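MstE (Scytonema sp. PCC 10023, PDB 6SBF) probably catalyses, as a monodomain class II terpene cyclase, the cyclisation of isoprenoid chains into the polycyclic scaffolds of merosterols. Local coordinates at residues 265-276 with 352-363; 198-207 with 233-244. The protein carries 1 engineered substitution. All coordinates share one frame; numbering follows the deposited sequence.

Overall arrangement
The two contacts illustrate two ways of joining helices in one fold. Contact 1, its centre about 10 Å from the centre of the chain, pairs two neighbouring, roughly parallel helices, consistent with the inner ring of the alpha6-alpha6 barrel. Contact 2, about 19 Å from that centre, ties the QW-motif loop after helix 187-200 to helix 235-248 farther out. Their own centres are about 19 Å apart. Both segments of contact 2 precede those of contact 1 in the sequence, and the successive helices 235-248 and 265-275 link the two sites: Leu274 CD2 lies 3.4 Å from Ala241 O, and the same leucine touches Trp244. The enzyme is unliganded here, and the engineered substitution lies in neither contact.

Contact 1. Residues 265-276 with 352-363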
loop_
_atom_site.group_PDB
_atom_site.type_symbol
_atom_site.label_atom_id
_atom_site.label_comp_id
_atom_site.label_asym_id
_atom_site.label_seq_id
_atom_site.Cartn_x
_atom_site.Cartn_y
_atom_site.Cartn_z
ATOM N N THR A 265 2.369 11.696 -6.675
ATOM C CA THR A 265 2.678 10.488 -7.435
ATOM C C THR A 265 2.049 9.268 -6.789
ATOM O O THR A 265 1.471 8.418 -7.523
ATOM C CB THR A 265 4.177 10.347 -7.651
ATOM O OG1 THR A 265 4.832 10.483 -6.409
ATOM C CG2 THR A 265 4.709 11.368 -8.644
ATOM N N PHE A 266 2.094 9.140 -5.485
ATOM C CA PHE A 266 1.523 7.995 -4.750
ATOM C C PHE A 266 0.023 7.943 -4.894
ATOM O O PHE A 266 -0.556 6.869 -5.195
ATOM C CB PHE A 266 1.986 8.025 -3.292
ATOM C CG PHE A 266 1.556 6.893 -2.409
ATOM C CD1 PHE A 266 2.166 5.646 -2.524
ATOM C CD2 PHE A 266 0.621 7.065 -1.412
ATOM C CE1 PHE A 266 1.814 4.626 -1.650
ATOM C CE2 PHE A 266 0.294 6.098 -0.511
ATOM C CZ PHE A 266 0.905 4.858 -0.638
ATOM N N ALA A 267 -0.661 9.051 -4.639
ATOM C CA ALA A 267 -2.127 9.063 -4.668
ATOM C C ALA A 267 -2.551 8.827 -6.125
ATOM O O ALA A 267 -3.596 8.205 -6.342
ATOM C CB ALA A 267 -2.679 10.359 -4.100
ATOM N N THR A 268 -1.855 9.392 -7.091
ATOM C CA THR A 268 -2.223 9.240 -8.515
ATOM C C THR A 268 -2.074 7.764 -8.949
ATOM O O THR A 268 -2.958 7.257 -9.648
ATOM C CB THR A 268 -1.423 10.170 -9.424
ATOM O OG1 THR A 268 -1.666 11.515 -8.995
ATOM C CG2 THR A 268 -1.777 10.039 -10.866
ATOM N N ALA A 269 -1.033 7.091 -8.508
ATOM C CA ALA A 269 -0.815 5.675 -8.877
ATOM C C ALA A 269 -1.930 4.832 -8.268
ATOM O O ALA A 269 -2.488 3.945 -8.974
ATOM C CB ALA A 269 0.544 5.239 -8.370
ATOM N N TRP A 270 -2.314 5.093 -7.025
ATOM C CA TRP A 270 -3.416 4.318 -6.447
ATOM C C TRP A 270 -4.730 4.655 -7.162
ATOM O O TRP A 270 -5.559 3.744 -7.340
ATOM C CB TRP A 270 -3.480 4.489 -4.914
ATOM C CG TRP A 270 -2.480 3.611 -4.219
ATOM C CD1 TRP A 270 -1.325 3.935 -3.565
ATOM C CD2 TRP A 270 -2.570 2.169 -4.154
ATOM N NE1 TRP A 270 -0.708 2.813 -3.090
ATOM C CE2 TRP A 270 -1.420 1.714 -3.465
ATOM C CE3 TRP A 270 -3.467 1.232 -4.639
ATOM C CZ2 TRP A 270 -1.211 0.349 -3.222
ATOM C CZ3 TRP A 270 -3.276 -0.095 -4.367
ATOM C CH2 TRP A 270 -2.158 -0.523 -3.698
ATOM N N CYS A 271 -4.950 5.922 -7.514
ATOM C CA CYS A 271 -6.180 6.257 -8.244
ATOM C C CYS A 271 -6.197 5.535 -9.598
ATOM O O CYS A 271 -7.282 5.098 -10.039
ATOM C CB CYS A 271 -6.283 7.760 -8.377
ATOM S SG CYS A 271 -7.885 8.349 -8.894
ATOM N N LEU A 272 -5.070 5.441 -10.255
ATOM C CA LEU A 272 -4.978 4.733 -11.561
ATOM C C LEU A 272 -5.389 3.273 -11.349
ATOM O O LEU A 272 -6.195 2.745 -12.174
ATOM C CB LEU A 272 -3.593 4.928 -12.133
ATOM C CG LEU A 272 -3.289 4.181 -13.425
ATOM C CD1 LEU A 272 -4.324 4.503 -14.485
ATOM C CD2 LEU A 272 -1.882 4.479 -13.899
ATOM N N ARG A 273 -4.926 2.622 -10.289
ATOM C CA ARG A 273 -5.333 1.237 -10.034
ATOM C C ARG A 273 -6.867 1.185 -9.818
ATOM O O ARG A 273 -7.512 0.266 -10.351
ATOM C CB ARG A 273 -4.636 0.681 -8.809
ATOM C CG ARG A 273 -3.258 0.240 -9.127
ATOM C CD ARG A 273 -2.578 -0.489 -7.978
ATOM N NE ARG A 273 -3.210 -1.691 -7.398
ATOM C CZ ARG A 273 -2.544 -2.625 -6.703
ATOM N NH1 ARG A 273 -1.228 -2.635 -6.671
ATOM N NH2 ARG A 273 -3.199 -3.560 -6.031
ATOM N N LEU A 274 -7.412 2.101 -9.054
ATOM C CA LEU A 274 -8.877 2.134 -8.825
ATOM C C LEU A 274 -9.617 2.229 -10.163
ATOM O O LEU A 274 -10.632 1.517 -10.377
ATOM C CB LEU A 274 -9.200 3.307 -7.918
ATOM C CG LEU A 274 -10.685 3.626 -7.717
ATOM C CD1 LEU A 274 -11.491 2.507 -7.138
ATOM C CD2 LEU A 274 -10.772 4.864 -6.802
ATOM N N LEU A 275 -9.147 3.052 -11.054
ATOM C CA LEU A 275 -9.833 3.330 -12.341
ATOM C C LEU A 275 -9.756 2.115 -13.297
ATOM O O LEU A 275 -10.514 2.073 -14.246
ATOM C CB LEU A 275 -9.288 4.584 -13.018
ATOM C CG LEU A 275 -9.557 5.904 -12.274
ATOM C CD1 LEU A 275 -8.786 7.010 -12.946
ATOM C CD2 LEU A 275 -11.029 6.202 -12.187
ATOM N N LEU A 276 -8.890 1.136 -13.031
ATOM C CA LEU A 276 -8.845 -0.103 -13.837
ATOM C C LEU A 276 -10.048 -0.972 -13.533
ATOM O O LEU A 276 -10.250 -1.967 -14.271
ATOM C CB LEU A 276 -7.564 -0.842 -13.545
ATOM C CG LEU A 276 -6.314 -0.106 -14.036
ATOM C CD1 LEU A 276 -5.105 -0.831 -13.557
ATOM C CD2 LEU A 276 -6.311 -0.070 -15.574
ATOM N N THR A 352 7.223 4.598 -3.056
ATOM C CA THR A 352 6.492 5.323 -4.107
ATOM C C THR A 352 6.776 4.710 -5.477
ATOM O O THR A 352 5.847 4.502 -6.242
ATOM C CB THR A 352 6.828 6.833 -4.063
ATOM O OG1 THR A 352 6.432 7.424 -2.817
ATOM C CG2 THR A 352 6.105 7.574 -5.165
ATOM N N THR A 353 8.042 4.533 -5.794
ATOM C CA THR A 353 8.395 4.039 -7.134
ATOM C C THR A 353 7.761 2.663 -7.406
ATOM O O THR A 353 7.270 2.453 -8.512
ATOM C CB THR A 353 9.925 4.020 -7.264
ATOM O OG1 THR A 353 10.404 5.374 -7.198
ATOM C CG2 THR A 353 10.351 3.480 -8.611
ATOM N N ALA A 354 7.799 1.783 -6.430
ATOM C CA ALA A 354 7.178 0.463 -6.632
ATOM C C ALA A 354 5.684 0.607 -6.901
ATOM O O ALA A 354 5.130 -0.137 -7.715
ATOM C CB ALA A 354 7.467 -0.400 -5.432
ATOM N N THR A 355 5.036 1.503 -6.168
ATOM C CA THR A 355 3.603 1.728 -6.368
ATOM C C THR A 355 3.339 2.206 -7.783
ATOM O O THR A 355 2.389 1.712 -8.465
ATOM C CB THR A 355 3.107 2.745 -5.343
ATOM O OG1 THR A 355 3.441 2.398 -3.996
ATOM C CG2 THR A 355 1.609 2.881 -5.435
ATOM N N VAL A 356 4.062 3.211 -8.225
ATOM C CA VAL A 356 3.866 3.789 -9.552
ATOM C C VAL A 356 4.098 2.715 -10.611
ATOM O O VAL A 356 3.266 2.576 -11.551
ATOM C CB VAL A 356 4.708 5.044 -9.814
ATOM C CG1 VAL A 356 4.557 5.501 -11.248
ATOM C CG2 VAL A 356 4.385 6.135 -8.774
ATOM N N VAL A 357 5.206 1.995 -10.530
ATOM C CA VAL A 357 5.513 1.051 -11.638
ATOM C C VAL A 357 4.409 -0.024 -11.670
ATOM O O VAL A 357 3.960 -0.412 -12.769
ATOM C CB VAL A 357 6.954 0.539 -11.543
ATOM C CG1 VAL A 357 7.040 -0.402 -10.440
ATOM C CG2 VAL A 357 7.348 -0.029 -12.883
ATOM N N ASN A 358 3.905 -0.476 -10.531
ATOM C CA ASN A 358 2.810 -1.452 -10.530
ATOM C C ASN A 358 1.582 -0.906 -11.272
ATOM O O ASN A 358 0.951 -1.592 -12.096
ATOM C CB ASN A 358 2.517 -1.873 -9.121
ATOM C CG ASN A 358 1.258 -2.673 -8.999
ATOM O OD1 ASN A 358 0.176 -2.110 -8.994
ATOM N ND2 ASN A 358 1.400 -3.982 -8.846
ATOM N N SER A 359 1.218 0.343 -10.973
ATOM C CA SER A 359 -0.005 0.926 -11.584
ATOM C C SER A 359 0.193 1.003 -13.100
ATOM O O SER A 359 -0.770 0.815 -13.836
ATOM C CB SER A 359 -0.347 2.266 -10.943
ATOM O OG SER A 359 0.548 3.338 -11.326
ATOM N N LEU A 360 1.397 1.346 -13.568
ATOM C CA LEU A 360 1.653 1.520 -15.013
ATOM C C LEU A 360 1.618 0.142 -15.728
ATOM O O LEU A 360 1.081 0.050 -16.822
ATOM C CB LEU A 360 2.992 2.203 -15.236
ATOM C CG LEU A 360 3.092 3.654 -14.790
ATOM C CD1 LEU A 360 4.505 4.171 -15.024
ATOM C CD2 LEU A 360 2.078 4.513 -15.518
ATOM N N VAL A 361 2.186 -0.869 -15.089
ATOM C CA VAL A 361 2.107 -2.243 -15.635
ATOM C C VAL A 361 0.643 -2.675 -15.772
ATOM O O VAL A 361 0.235 -3.202 -16.833
ATOM C CB VAL A 361 2.935 -3.214 -14.790
ATOM C CG1 VAL A 361 2.741 -4.642 -15.271
ATOM C CG2 VAL A 361 4.411 -2.904 -14.837
ATOM N N LYS A 362 -0.152 -2.455 -14.745
ATOM C CA LYS A 362 -1.556 -2.895 -14.767
ATOM C C LYS A 362 -2.343 -2.066 -15.773
ATOM O O LYS A 362 -3.275 -2.611 -16.368
ATOM C CB LYS A 362 -2.114 -2.833 -13.355
ATOM C CG LYS A 362 -1.510 -3.785 -12.334
ATOM C CD LYS A 362 -2.028 -3.693 -10.910
ATOM C CE LYS A 362 -3.511 -3.737 -10.786
ATOM N NZ LYS A 362 -3.946 -5.131 -11.008
ATOM N N ALA A 363 -2.037 -0.772 -15.950
ATOM C CA ALA A 363 -2.859 0.079 -16.808
ATOM C C ALA A 363 -2.524 -0.057 -18.277
ATOM O O ALA A 363 -3.383 0.301 -19.114
ATOM C CB ALA A 363 -2.725 1.475 -16.353
#
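Ala269 and Thr355 bring helices 265-275 and 352-363 together, and the fit shows how small residues let two helices approach to 8.6 Å between axes at a crossing angle of 28°. The methyl of Ala269 enters the hollow bounded by Thr355, Val356 and Ser359, its CB 3.8 Å from Val356 CA. Ser359 replies by setting its CB 3.4 Å from Ala269 O. Its hydroxyl lies between the backbone N and the carbonyl carbon (chi1 73°), which turns it back to Val356 O, an oxygen that also takes the Leu360 amide, and keeps the buried polar atom occupied within its own helix.

Thr355 is a two-pronged bump. Its CG2 presses on one face of the Trp270 indole, 3.3 Å from NE1, while OG1 meets the edge of the Phe266 ring. Phe266 in turn lays its face over Trp270 CD1. At the C-terminal end the bumps are larger: Leu272 CD1 rests on Ala363 CB, and Leu276 sets its two methyls on adjacent residues of the other helix, CD1 against Lys362 CB at 3.6 Å and CD2 against Ala363 CA. On one flank of this end, Arg273 is bent at chi3 (57°), with its guanidinium sandwiched between the Trp270 ring edge atom CZ3 and the aliphatic CD of Lys362. Its NH1 makes a weak hydrogen bond of 2.8 Å to Asn358 OD1.

Outside the pair, Glu224 of helix 215-229 forms a salt bridge with Arg273, and Tyr64 of helix 59-69 bonds Thr355 OG1, while Met68 O takes Asn358 ND2. Helix 282-298 packs against Leu272, Leu276 and Ala363, so the near-parallel pair is flanked by several helices, consistent with the inner ring of an alpha6-alpha6 barrel.

Contact 2. Residues 198-207 with 233-244; sequences RVTQTSQGNW and ADQPSIEQAVAW
Gln201, Gly205 and Trp207 match the QW motif of squalene-hopene cyclases and their relatives, a loop that here ties the end of helix 187-200 to helix 235-248, with helix 215-229 between them in the chain; they meet Ser237, Gln240 and Ala241. Gln201 is the hub. Its CB lies over one face of the Trp207 ring. With CG anti to the backbone N (chi1 -168°) and the chain extended beyond it, the amide reaches two carbonyls through NE2: Gly205 O, along an almost straight bond, and Ser237 O at 3.0 Å. The latter oxygen also accepts the Ala241 amide from the opposite face of its plane. Trp207 CZ3 brings the ring edge to Ala241 CB at 3.9 Å.

A beta carbon at Gly205 would collide with Gln240 O, and the positive phi (101°) already calls for glycine. Gln240 runs extended alongside the turn, its CD 3.4 Å from Gly205 CA, giving NE2 to Ser203 O from above the carbonyl plane, while two waters donate to its OE1. Farther along, Asn206 CB sits over the face of the Trp244 five-membered ring, 3.5 Å from its centroid, with amide and ring planes nearly parallel.

At the other end, Arg198, bent at chi2 and chi3, curls so that NH2 reaches Asp234 OD1 at 2.8 Å in a salt bridge, the guanidinium and carboxylate planes 75° apart. Replacement by alanine would probably leave Asp234 without this charged mate and uncover Ser237, against which the chain now lies.

His194 also bonds Asp234 OD1, and Trp207 NE1 goes to Leu197 O, both on helix 187-200. The loop lies between helix 235-248 and helix 215-229, where Trp207 packs on Thr218 and Thr222 and Asn206 on Thr219, while the far side of helix 235-248 meets Leu277 and Asn278.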
loop_
_atom_site.group_PDB
_atom_site.type_symbol
_atom_site.label_atom_id
_atom_site.label_comp_id
_atom_site.label_asym_id
_atom_site.label_seq_id
_atom_site.Cartn_x
_atom_site.Cartn_y
_atom_site.Cartn_z
ATOM N N ARG A 198 -17.846 -3.349 3.352
ATOM C CA ARG A 198 -19.035 -2.697 2.792
ATOM C C ARG A 198 -19.554 -1.576 3.723
ATOM O O ARG A 198 -19.904 -0.468 3.229
ATOM C CB ARG A 198 -20.134 -3.707 2.513
ATOM C CG ARG A 198 -19.887 -4.568 1.275
ATOM C CD ARG A 198 -19.976 -3.795 -0.048
ATOM N NE ARG A 198 -21.252 -3.122 -0.187
ATOM C CZ ARG A 198 -22.401 -3.674 -0.379
ATOM N NH1 ARG A 198 -23.479 -2.913 -0.241
ATOM N NH2 ARG A 198 -22.519 -4.927 -0.735
ATOM N N VAL A 199 -19.618 -1.800 5.013
ATOM C CA VAL A 199 -20.276 -0.811 5.919
ATOM C C VAL A 199 -19.410 0.406 6.116
ATOM O O VAL A 199 -19.944 1.462 6.492
ATOM C CB VAL A 199 -20.688 -1.460 7.230
ATOM C CG1 VAL A 199 -21.675 -2.598 6.998
ATOM C CG2 VAL A 199 -19.534 -1.760 8.123
ATOM N N THR A 200 -18.119 0.322 5.838
ATOM C CA THR A 200 -17.189 1.462 6.038
ATOM C C THR A 200 -17.075 2.394 4.838
ATOM O O THR A 200 -16.443 3.455 4.940
ATOM C CB THR A 200 -15.820 0.996 6.494
ATOM O OG1 THR A 200 -15.296 0.013 5.591
ATOM C CG2 THR A 200 -15.837 0.455 7.896
ATOM N N GLN A 201 -17.709 2.104 3.723
ATOM C CA GLN A 201 -17.651 3.003 2.558
ATOM C C GLN A 201 -18.346 4.307 2.971
ATOM O O GLN A 201 -19.449 4.281 3.536
ATOM C CB GLN A 201 -18.352 2.369 1.330
ATOM C CG GLN A 201 -18.070 3.103 0.025
ATOM C CD GLN A 201 -18.635 2.381 -1.180
ATOM O OE1 GLN A 201 -19.525 1.540 -1.016
ATOM N NE2 GLN A 201 -18.152 2.753 -2.357
ATOM N N THR A 202 -17.794 5.423 2.565
ATOM C CA THR A 202 -18.411 6.734 2.867
ATOM C C THR A 202 -19.543 7.018 1.900
ATOM O O THR A 202 -19.616 6.402 0.825
ATOM C CB THR A 202 -17.410 7.902 2.789
ATOM O OG1 THR A 202 -17.117 8.235 1.408
ATOM C CG2 THR A 202 -16.173 7.582 3.590
ATOM N N SER A 203 -20.305 8.085 2.193
ATOM C CA SER A 203 -21.411 8.459 1.309
ATOM C C SER A 203 -20.886 8.957 -0.044
ATOM O O SER A 203 -21.671 8.954 -1.009
ATOM C CB SER A 203 -22.260 9.520 2.003
ATOM O OG SER A 203 -21.444 10.658 2.177
ATOM N N GLN A 204 -19.604 9.371 -0.142
ATOM C CA GLN A 204 -19.018 9.878 -1.396
ATOM C C GLN A 204 -18.445 8.720 -2.258
ATOM O O GLN A 204 -18.024 8.979 -3.407
ATOM C CB GLN A 204 -17.957 10.932 -1.146
ATOM C CG GLN A 204 -18.553 12.183 -0.527
ATOM C CD GLN A 204 -18.757 12.051 0.955
ATOM O OE1 GLN A 204 -18.170 11.208 1.635
ATOM N NE2 GLN A 204 -19.522 12.980 1.502
ATOM N N GLY A 205 -18.433 7.498 -1.733
ATOM C CA GLY A 205 -17.947 6.338 -2.511
ATOM C C GLY A 205 -16.555 5.878 -2.184
ATOM O O GLY A 205 -16.144 4.796 -2.643
ATOM N N ASN A 206 -15.820 6.647 -1.419
ATOM C CA ASN A 206 -14.455 6.265 -1.026
ATOM C C ASN A 206 -14.438 5.563 0.326
ATOM O O ASN A 206 -15.414 5.510 1.044
ATOM C CB ASN A 206 -13.529 7.478 -1.042
ATOM C CG ASN A 206 -13.840 8.485 0.065
ATOM O OD1 ASN A 206 -14.930 9.050 0.056
ATOM N ND2 ASN A 206 -12.904 8.651 1.000
ATOM N N TRP A 207 -13.252 5.094 0.676
ATOM C CA TRP A 207 -12.912 4.658 2.034
ATOM C C TRP A 207 -11.802 5.576 2.537
ATOM O O TRP A 207 -11.114 6.226 1.730
ATOM C CB TRP A 207 -12.451 3.192 2.037
ATOM C CG TRP A 207 -13.564 2.201 1.877
ATOM C CD1 TRP A 207 -14.135 1.492 2.886
ATOM C CD2 TRP A 207 -14.189 1.749 0.656
ATOM N NE1 TRP A 207 -15.104 0.663 2.403
ATOM C CE2 TRP A 207 -15.146 0.786 1.029
ATOM C CE3 TRP A 207 -14.028 2.051 -0.689
ATOM C CZ2 TRP A 207 -15.972 0.150 0.094
ATOM C CZ3 TRP A 207 -14.810 1.403 -1.633
ATOM C CH2 TRP A 207 -15.775 0.476 -1.232
ATOM N N ALA A 233 -23.679 -8.162 -5.859
ATOM C CA ALA A 233 -24.184 -7.225 -4.834
ATOM C C ALA A 233 -23.155 -6.125 -4.573
ATOM O O ALA A 233 -23.543 -5.081 -4.049
ATOM C CB ALA A 233 -24.534 -7.946 -3.553
ATOM N N ASP A 234 -21.886 -6.362 -4.839
ATOM C CA ASP A 234 -20.798 -5.411 -4.545
ATOM C C ASP A 234 -20.516 -4.476 -5.711
ATOM O O ASP A 234 -19.812 -3.489 -5.540
ATOM C CB ASP A 234 -19.545 -6.161 -4.120
ATOM C CG ASP A 234 -19.770 -6.971 -2.853
ATOM O OD1 ASP A 234 -20.538 -6.530 -1.965
ATOM O OD2 ASP A 234 -19.132 -8.003 -2.697
ATOM N N GLN A 235 -21.074 -4.720 -6.892
ATOM C CA GLN A 235 -20.710 -3.952 -8.087
ATOM C C GLN A 235 -21.144 -2.490 -7.951
ATOM O O GLN A 235 -20.358 -1.611 -8.352
ATOM C CB GLN A 235 -21.230 -4.584 -9.375
ATOM C CG GLN A 235 -20.525 -4.014 -10.598
ATOM C CD GLN A 235 -19.056 -4.381 -10.628
ATOM O OE1 GLN A 235 -18.686 -5.465 -10.198
ATOM N NE2 GLN A 235 -18.249 -3.448 -11.116
ATOM N N PRO A 236 -22.336 -2.150 -7.409
ATOM C CA PRO A 236 -22.666 -0.728 -7.249
ATOM C C PRO A 236 -21.628 0.032 -6.402
ATOM O O PRO A 236 -21.260 1.145 -6.751
ATOM C CB PRO A 236 -24.075 -0.743 -6.612
ATOM C CG PRO A 236 -24.668 -2.069 -6.969
ATOM C CD PRO A 236 -23.464 -3.027 -7.044
ATOM N N SER A 237 -21.163 -0.606 -5.342
ATOM C CA SER A 237 -20.151 -0.002 -4.454
ATOM C C SER A 237 -18.865 0.236 -5.205
ATOM O O SER A 237 -18.224 1.294 -5.031
ATOM C CB SER A 237 -19.956 -0.817 -3.204
ATOM O OG SER A 237 -21.126 -0.808 -2.403
ATOM N N ILE A 238 -18.449 -0.749 -6.020
ATOM C CA ILE A 238 -17.230 -0.602 -6.832
ATOM C C ILE A 238 -17.391 0.580 -7.781
ATOM O O ILE A 238 -16.491 1.416 -7.921
ATOM C CB ILE A 238 -16.897 -1.907 -7.569
ATOM C CG1 ILE A 238 -16.575 -3.036 -6.594
ATOM C CG2 ILE A 238 -15.799 -1.675 -8.576
ATOM C CD1 ILE A 238 -16.704 -4.399 -7.187
ATOM N N GLU A 239 -18.554 0.648 -8.446
ATOM C CA GLU A 239 -18.765 1.715 -9.443
ATOM C C GLU A 239 -18.760 3.083 -8.743
ATOM O O GLU A 239 -18.318 4.054 -9.323
ATOM C CB GLU A 239 -20.054 1.469 -10.241
ATOM C CG GLU A 239 -20.000 0.230 -11.087
ATOM C CD GLU A 239 -18.923 0.149 -12.135
ATOM O OE1 GLU A 239 -18.375 1.196 -12.578
ATOM O OE2 GLU A 239 -18.652 -1.004 -12.565
ATOM N N GLN A 240 -19.328 3.147 -7.547
ATOM C CA GLN A 240 -19.320 4.455 -6.818
ATOM C C GLN A 240 -17.865 4.853 -6.486
ATOM O O GLN A 240 -17.524 6.037 -6.577
ATOM C CB GLN A 240 -20.126 4.428 -5.533
ATOM C CG GLN A 240 -20.488 5.879 -5.188
ATOM C CD GLN A 240 -21.059 6.072 -3.804
ATOM O OE1 GLN A 240 -21.162 5.129 -2.996
ATOM N NE2 GLN A 240 -21.437 7.331 -3.544
ATOM N N ALA A 241 -17.048 3.886 -6.104
ATOM C CA ALA A 241 -15.640 4.161 -5.835
ATOM C C ALA A 241 -14.928 4.639 -7.095
ATOM O O ALA A 241 -14.092 5.565 -7.065
ATOM C CB ALA A 241 -15.012 2.947 -5.212
ATOM N N VAL A 242 -15.188 3.972 -8.226
ATOM C CA VAL A 242 -14.599 4.423 -9.507
ATOM C C VAL A 242 -15.051 5.859 -9.837
ATOM O O VAL A 242 -14.222 6.663 -10.263
ATOM C CB VAL A 242 -14.949 3.438 -10.641
ATOM C CG1 VAL A 242 -14.558 3.986 -11.992
ATOM C CG2 VAL A 242 -14.289 2.083 -10.421
ATOM N N ALA A 243 -16.318 6.174 -9.646
ATOM C CA ALA A 243 -16.820 7.542 -9.893
ATOM C C ALA A 243 -16.086 8.537 -8.971
ATOM O O ALA A 243 -15.770 9.641 -9.439
ATOM C CB ALA A 243 -18.314 7.599 -9.670
ATOM N N TRP A 244 -15.870 8.162 -7.717
ATOM C CA TRP A 244 -15.089 9.030 -6.797
ATOM C C TRP A 244 -13.670 9.226 -7.373
ATOM O O TRP A 244 -13.146 10.338 -7.400
ATOM C CB TRP A 244 -15.080 8.442 -5.391
ATOM C CG TRP A 244 -14.126 9.156 -4.460
ATOM C CD1 TRP A 244 -14.447 10.194 -3.624
ATOM C CD2 TRP A 244 -12.760 8.833 -4.190
ATOM N NE1 TRP A 244 -13.368 10.563 -2.894
ATOM C CE2 TRP A 244 -12.316 9.751 -3.217
ATOM C CE3 TRP A 244 -11.893 7.824 -4.636
ATOM C CZ2 TRP A 244 -11.067 9.681 -2.634
ATOM C CZ3 TRP A 244 -10.632 7.758 -4.080
ATOM C CH2 TRP A 244 -10.229 8.700 -3.133
HETATM O O HOH W 1 -21.991 2.599 -3.053
HETATM O O HOH W 2 -21.752 5.179 -0.386
#